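Local coordinates for mannosylglycerate hydrolase MGH1-like glycoside hydrolase domain-containing protein (Thermus thermophilus HB8, PDB 4WVA) that hydrolyses mannosylglycerate, a solute that thermophiles make under osmotic stress, to mannose and glycerate, and cleaves glucosylglycerate with similar efficiency, at residues A[275-278]-A[283-286]; A[305-310]-A[359-364]. One frame throughout, in Å; residues are numbered along the deposited sequence.

Contact 1 comes first along the chain and closes before contact 2 opens. It is a short antiparallel hairpin, strand 277-278 against the start of strand 283-288, shortly after helix 260-275. Contact 2 joins segment 305-310 to 359-364, 48 residues on, and so the short helix 305-308 to helix 356-368, within the (alpha/alpha)6-barrel of this GH63 enzyme. The contacts lie about 15 Å apart, centre to centre, and meet where Tyr284 CD2 rests 3.7 Å from Pro305 CG. Helix 235-254 touches both, as does Glu274, which bonds Tyr284 and Thr310. Contact 1 borders a second subunit, another copy of the protein, away from the annotated sites, whereas contact 2 approaches the probable substrate-binding residue Trp34.

Contact 1: A[275-278]-A[283-286]; sequences ALWD and FYFS
Trp277 turns the edge of its indole onto the phenol ring of Tyr284, an edge-to-face pair with planes 72° apart and centroids of the six-membered rings 4.9 Å from each other. Trp277 CE3 makes the closest approach, 3.4 Å from Tyr284 CE2, over the Tyr284 face and shifted a little from the centre toward the rim. The indole reaches back across the partner strand because its CG lies opposite the backbone N (chi1 180°); one face of the ring then covers the backbone of Phe283, with Trp277 CH2 3.5 Å from Phe283 N. Replacing Trp277 by an alanine would probably leave the Tyr284 face without its edge partner and uncover the Phe283 backbone. Away from this pair, the CB of Asp278 packs obliquely on the Phe285 ring, 3.6 Å from CE2. The Leu276 side chain covers Phe285 O, a carbonyl buried without a hydrogen-bond partner, its CB 3.4 Å from that oxygen.

Backbone bonds set the register. Asp278 N donates to Phe283 O at 2.8 Å, almost in line with the carbonyl, and the return bond from Phe283 N to Asp278 O is weak at 3.3 Å. Phe285 N donates nearly straight to Leu276 O (3.1 Å, 174°), though from above the carbonyl plane. Trp277 and Tyr284 therefore form a non-hydrogen-bonded antiparallel pair, which brings their side chains together on one sheet face; Asp278 and Phe283 occupy the other.

Asp278 OD1 accepts a hydrogen bond from Ala281 N within the turn, the phenol hydroxyl is hydrogen-bonded to Glu274, and Arg112 of the second subunit is hydrogen-bonded to Ala275 O. Around this beta hairpin, helix 313-327 supplies Arg315 as a cation-pi partner for Trp277 and Leu319 against Tyr284, helix 235-254 touches Leu276 through Val235, and Ser286 is joined by backbone hydrogen bonds to Ile295, next to strand 293-294.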
loop_
_atom_site.group_PDB
_atom_site.type_symbol
_atom_site.label_atom_id
_atom_site.label_comp_id
_atom_site.label_asym_id
_atom_site.label_seq_id
_atom_site.Cartn_x
_atom_site.Cartn_y
_atom_site.Cartn_z
ATOM N N ALA A 275 11.051 -4.413 -0.804
ATOM C CA ALA A 275 11.982 -5.134 -1.654
ATOM C C ALA A 275 12.861 -6.098 -0.856
ATOM O O ALA A 275 13.336 -7.082 -1.395
ATOM C CB ALA A 275 12.861 -4.172 -2.440
ATOM N N LEU A 276 13.091 -5.813 0.417
ATOM C CA LEU A 276 13.971 -6.648 1.241
ATOM C C LEU A 276 13.356 -7.986 1.595
ATOM O O LEU A 276 14.040 -8.880 2.113
ATOM C CB LEU A 276 14.360 -5.910 2.526
ATOM C CG LEU A 276 15.045 -4.542 2.342
ATOM C CD1 LEU A 276 15.381 -3.951 3.697
ATOM C CD2 LEU A 276 16.286 -4.670 1.482
ATOM N N TRP A 277 12.057 -8.136 1.359
ATOM C CA TRP A 277 11.402 -9.413 1.610
ATOM C C TRP A 277 11.916 -10.496 0.665
ATOM O O TRP A 277 11.900 -10.294 -0.549
ATOM C CB TRP A 277 9.900 -9.282 1.408
ATOM C CG TRP A 277 9.149 -10.573 1.642
ATOM C CD1 TRP A 277 8.619 -11.406 0.697
ATOM C CD2 TRP A 277 8.820 -11.143 2.902
ATOM N NE1 TRP A 277 7.989 -12.464 1.297
ATOM C CE2 TRP A 277 8.099 -12.327 2.654
ATOM C CE3 TRP A 277 9.057 -10.763 4.227
ATOM C CZ2 TRP A 277 7.623 -13.142 3.687
ATOM C CZ3 TRP A 277 8.587 -11.566 5.246
ATOM C CH2 TRP A 277 7.873 -12.732 4.976
ATOM N N ASP A 278 12.323 -11.634 1.232
ATOM C CA ASP A 278 12.714 -12.795 0.462
ATOM C C ASP A 278 11.608 -13.838 0.539
ATOM O O ASP A 278 11.327 -14.396 1.598
ATOM C CB ASP A 278 14.029 -13.388 0.986
ATOM C CG ASP A 278 14.559 -14.467 0.071
ATOM O OD1 ASP A 278 14.291 -15.639 0.317
ATOM O OD2 ASP A 278 15.127 -14.114 -0.975
ATOM N N PHE A 283 11.033 -14.128 4.885
ATOM C CA PHE A 283 11.599 -13.223 5.877
ATOM C C PHE A 283 12.222 -12.012 5.200
ATOM O O PHE A 283 12.473 -12.039 4.010
ATOM C CB PHE A 283 12.676 -13.973 6.667
ATOM C CG PHE A 283 12.830 -13.486 8.065
ATOM C CD1 PHE A 283 11.859 -13.776 9.013
ATOM C CD2 PHE A 283 13.934 -12.739 8.447
ATOM C CE1 PHE A 283 11.976 -13.322 10.317
ATOM C CE2 PHE A 283 14.057 -12.296 9.756
ATOM C CZ PHE A 283 13.088 -12.596 10.695
ATOM N N TYR A 284 12.424 -10.938 5.965
ATOM C CA TYR A 284 13.113 -9.757 5.462
ATOM C C TYR A 284 14.611 -9.862 5.752
ATOM O O TYR A 284 15.004 -10.138 6.895
ATOM C CB TYR A 284 12.611 -8.484 6.128
ATOM C CG TYR A 284 11.199 -8.045 5.767
ATOM C CD1 TYR A 284 10.966 -7.229 4.680
ATOM C CD2 TYR A 284 10.110 -8.408 6.555
ATOM C CE1 TYR A 284 9.689 -6.774 4.373
ATOM C CE2 TYR A 284 8.830 -7.982 6.252
ATOM C CZ TYR A 284 8.619 -7.167 5.159
ATOM O OH TYR A 284 7.334 -6.742 4.872
ATOM N N PHE A 285 15.422 -9.605 4.736
ATOM C CA PHE A 285 16.880 -9.632 4.872
ATOM C C PHE A 285 17.475 -8.253 4.678
ATOM O O PHE A 285 17.010 -7.475 3.850
ATOM C CB PHE A 285 17.510 -10.547 3.813
ATOM C CG PHE A 285 17.248 -12.022 4.018
ATOM C CD1 PHE A 285 17.200 -12.579 5.280
ATOM C CD2 PHE A 285 17.093 -12.861 2.913
ATOM C CE1 PHE A 285 16.974 -13.946 5.449
ATOM C CE2 PHE A 285 16.865 -14.222 3.079
ATOM C CZ PHE A 285 16.797 -14.755 4.349
ATOM N N SER A 286 18.558 -7.981 5.408
ATOM C CA SER A 286 19.434 -6.883 5.054
ATOM C C SER A 286 20.206 -7.263 3.777
ATOM O O SER A 286 20.316 -8.454 3.437
ATOM C CB SER A 286 20.400 -6.603 6.204
ATOM O OG SER A 286 19.710 -6.183 7.379
#

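Contact 2: A[305-310]-A[359-364]; sequences PLFAGT and NWMVAE
Phe307 presents one ring face to Met361 in a CH-pi and Met-aromatic contact. Met361 CG stands almost exactly over the ring centre, 4.0 Å from the Phe307 centroid and only 8° off its normal; SD follows at 4.4 Å, displaced toward CE2. The ring reaches helix 356-368 because Phe307 CG is anti to its own backbone N (chi1 -173°).

The aromatic component is looser: Phe307 points an edge toward the Trp360 face in an offset edge-to-face pair, with centroids 6.0 Å apart and planes inclined by 61°. Phe307 CZ comes within 4.3 Å of Trp360 CZ3. Arg243 adds a cation-pi contact to the Phe307 ring, and its NH1 is hydrogen-bonded to Phe307 O.

Aliphatic and backbone contacts complete the seat. Glu364 CB lies in the ring plane, 4.0 Å from Phe307 CD1, and the same CD1 is 3.5 Å from Met361 O. The carboxylate serves other partners: Glu364 OE1 makes a salt bridge with Arg367 and a hydrogen bond to an MPD molecule, probably from the crystallisation liquor.

The Met361 side chain also lies about 4 Å from that of Trp34, a probable substrate-binding residue. Together these contacts suggest that the helices are held together here mainly by nonpolar and ring contacts, with no hydrogen bond between the two segments.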
loop_
_atom_site.group_PDB
_atom_site.type_symbol
_atom_site.label_atom_id
_atom_site.label_comp_id
_atom_site.label_asym_id
_atom_site.label_seq_id
_atom_site.Cartn_x
_atom_site.Cartn_y
_atom_site.Cartn_z
ATOM N N PRO A 305 9.953 -4.451 9.948
ATOM C CA PRO A 305 8.985 -3.809 9.031
ATOM C C PRO A 305 7.545 -3.780 9.550
ATOM O O PRO A 305 6.754 -2.951 9.120
ATOM C CB PRO A 305 9.167 -4.590 7.729
ATOM C CG PRO A 305 10.604 -4.972 7.773
ATOM C CD PRO A 305 10.829 -5.375 9.214
ATOM N N LEU A 306 7.198 -4.657 10.481
ATOM C CA LEU A 306 5.888 -4.550 11.126
ATOM C C LEU A 306 5.698 -3.192 11.821
ATOM O O LEU A 306 4.617 -2.600 11.776
ATOM C CB LEU A 306 5.706 -5.677 12.132
ATOM C CG LEU A 306 5.728 -7.097 11.577
ATOM C CD1 LEU A 306 5.953 -8.094 12.708
ATOM C CD2 LEU A 306 4.460 -7.413 10.796
ATOM N N PHE A 307 6.758 -2.723 12.478
ATOM C CA PHE A 307 6.757 -1.440 13.173
ATOM C C PHE A 307 6.678 -0.285 12.170
ATOM O O PHE A 307 6.150 0.782 12.482
ATOM C CB PHE A 307 8.041 -1.366 14.013
ATOM C CG PHE A 307 8.146 -0.170 14.932
ATOM C CD1 PHE A 307 7.316 -0.049 16.036
ATOM C CD2 PHE A 307 9.102 0.812 14.714
ATOM C CE1 PHE A 307 7.437 1.011 16.908
ATOM C CE2 PHE A 307 9.233 1.873 15.592
ATOM C CZ PHE A 307 8.392 1.981 16.675
ATOM N N ALA A 308 7.243 -0.491 10.986
ATOM C CA ALA A 308 7.126 0.486 9.900
ATOM C C ALA A 308 5.703 0.555 9.311
ATOM O O ALA A 308 5.265 1.601 8.843
ATOM C CB ALA A 308 8.139 0.181 8.802
ATOM N N GLY A 309 5.002 -0.568 9.305
ATOM C CA GLY A 309 3.643 -0.632 8.770
ATOM C C GLY A 309 3.558 -0.803 7.260
ATOM O O GLY A 309 2.538 -0.460 6.651
ATOM N N THR A 310 4.614 -1.353 6.666
ATOM C CA THR A 310 4.686 -1.574 5.201
ATOM C C THR A 310 4.135 -2.913 4.674
ATOM O O THR A 310 3.596 -2.952 3.561
ATOM C CB THR A 310 6.144 -1.385 4.675
ATOM O OG1 THR A 310 7.017 -2.408 5.179
ATOM C CG2 THR A 310 6.683 -0.036 5.034
ATOM N N ASN A 359 11.806 -6.363 21.522
ATOM C CA ASN A 359 10.526 -6.966 21.919
ATOM C C ASN A 359 9.402 -5.936 21.830
ATOM O O ASN A 359 8.292 -6.232 21.362
ATOM C CB ASN A 359 10.547 -7.502 23.362
ATOM C CG ASN A 359 10.965 -8.960 23.469
ATOM O OD1 ASN A 359 10.385 -9.756 24.279
ATOM N ND2 ASN A 359 11.926 -9.334 22.710
ATOM N N TRP A 360 9.679 -4.728 22.332
ATOM C CA TRP A 360 8.692 -3.651 22.326
ATOM C C TRP A 360 8.295 -3.222 20.897
ATOM O O TRP A 360 7.092 -3.176 20.575
ATOM C CB TRP A 360 9.174 -2.475 23.175
ATOM C CG TRP A 360 8.197 -1.340 23.136
ATOM C CD1 TRP A 360 6.988 -1.267 23.782
ATOM C CD2 TRP A 360 8.323 -0.145 22.374
ATOM N NE1 TRP A 360 6.363 -0.086 23.463
ATOM C CE2 TRP A 360 7.156 0.617 22.599
ATOM C CE3 TRP A 360 9.316 0.368 21.527
ATOM C CZ2 TRP A 360 6.952 1.856 22.003
ATOM C CZ3 TRP A 360 9.113 1.605 20.937
ATOM C CH2 TRP A 360 7.936 2.334 21.178
ATOM N N MET A 361 9.276 -2.947 20.031
ATOM C CA MET A 361 8.937 -2.502 18.671
ATOM C C MET A 361 8.190 -3.591 17.907
ATOM O O MET A 361 7.248 -3.308 17.167
ATOM C CB MET A 361 10.162 -2.088 17.874
ATOM C CG MET A 361 10.787 -0.799 18.352
ATOM S SD MET A 361 12.219 -0.271 17.386
ATOM C CE MET A 361 13.474 -1.393 17.967
ATOM N N VAL A 362 8.619 -4.834 18.069
ATOM C CA VAL A 362 7.989 -5.949 17.357
ATOM C C VAL A 362 6.584 -6.249 17.904
ATOM O O VAL A 362 5.687 -6.541 17.132
ATOM C CB VAL A 362 8.905 -7.189 17.344
ATOM C CG1 VAL A 362 8.223 -8.375 16.688
ATOM C CG2 VAL A 362 10.186 -6.850 16.619
ATOM N N ALA A 363 6.395 -6.160 19.222
ATOM C CA ALA A 363 5.047 -6.273 19.803
ATOM C C ALA A 363 4.120 -5.180 19.283
ATOM O O ALA A 363 2.975 -5.455 18.930
ATOM C CB ALA A 363 5.109 -6.209 21.320
ATOM N N GLU A 364 4.614 -3.945 19.252
ATOM C CA GLU A 364 3.877 -2.820 18.666
ATOM C C GLU A 364 3.432 -3.173 17.241
ATOM O O GLU A 364 2.277 -2.978 16.888
ATOM C CB GLU A 364 4.736 -1.549 18.667
ATOM C CG GLU A 364 4.761 -0.843 20.009
ATOM C CD GLU A 364 3.550 0.034 20.237
ATOM O OE1 GLU A 364 3.047 0.613 19.251
ATOM O OE2 GLU A 364 3.133 0.208 21.403
#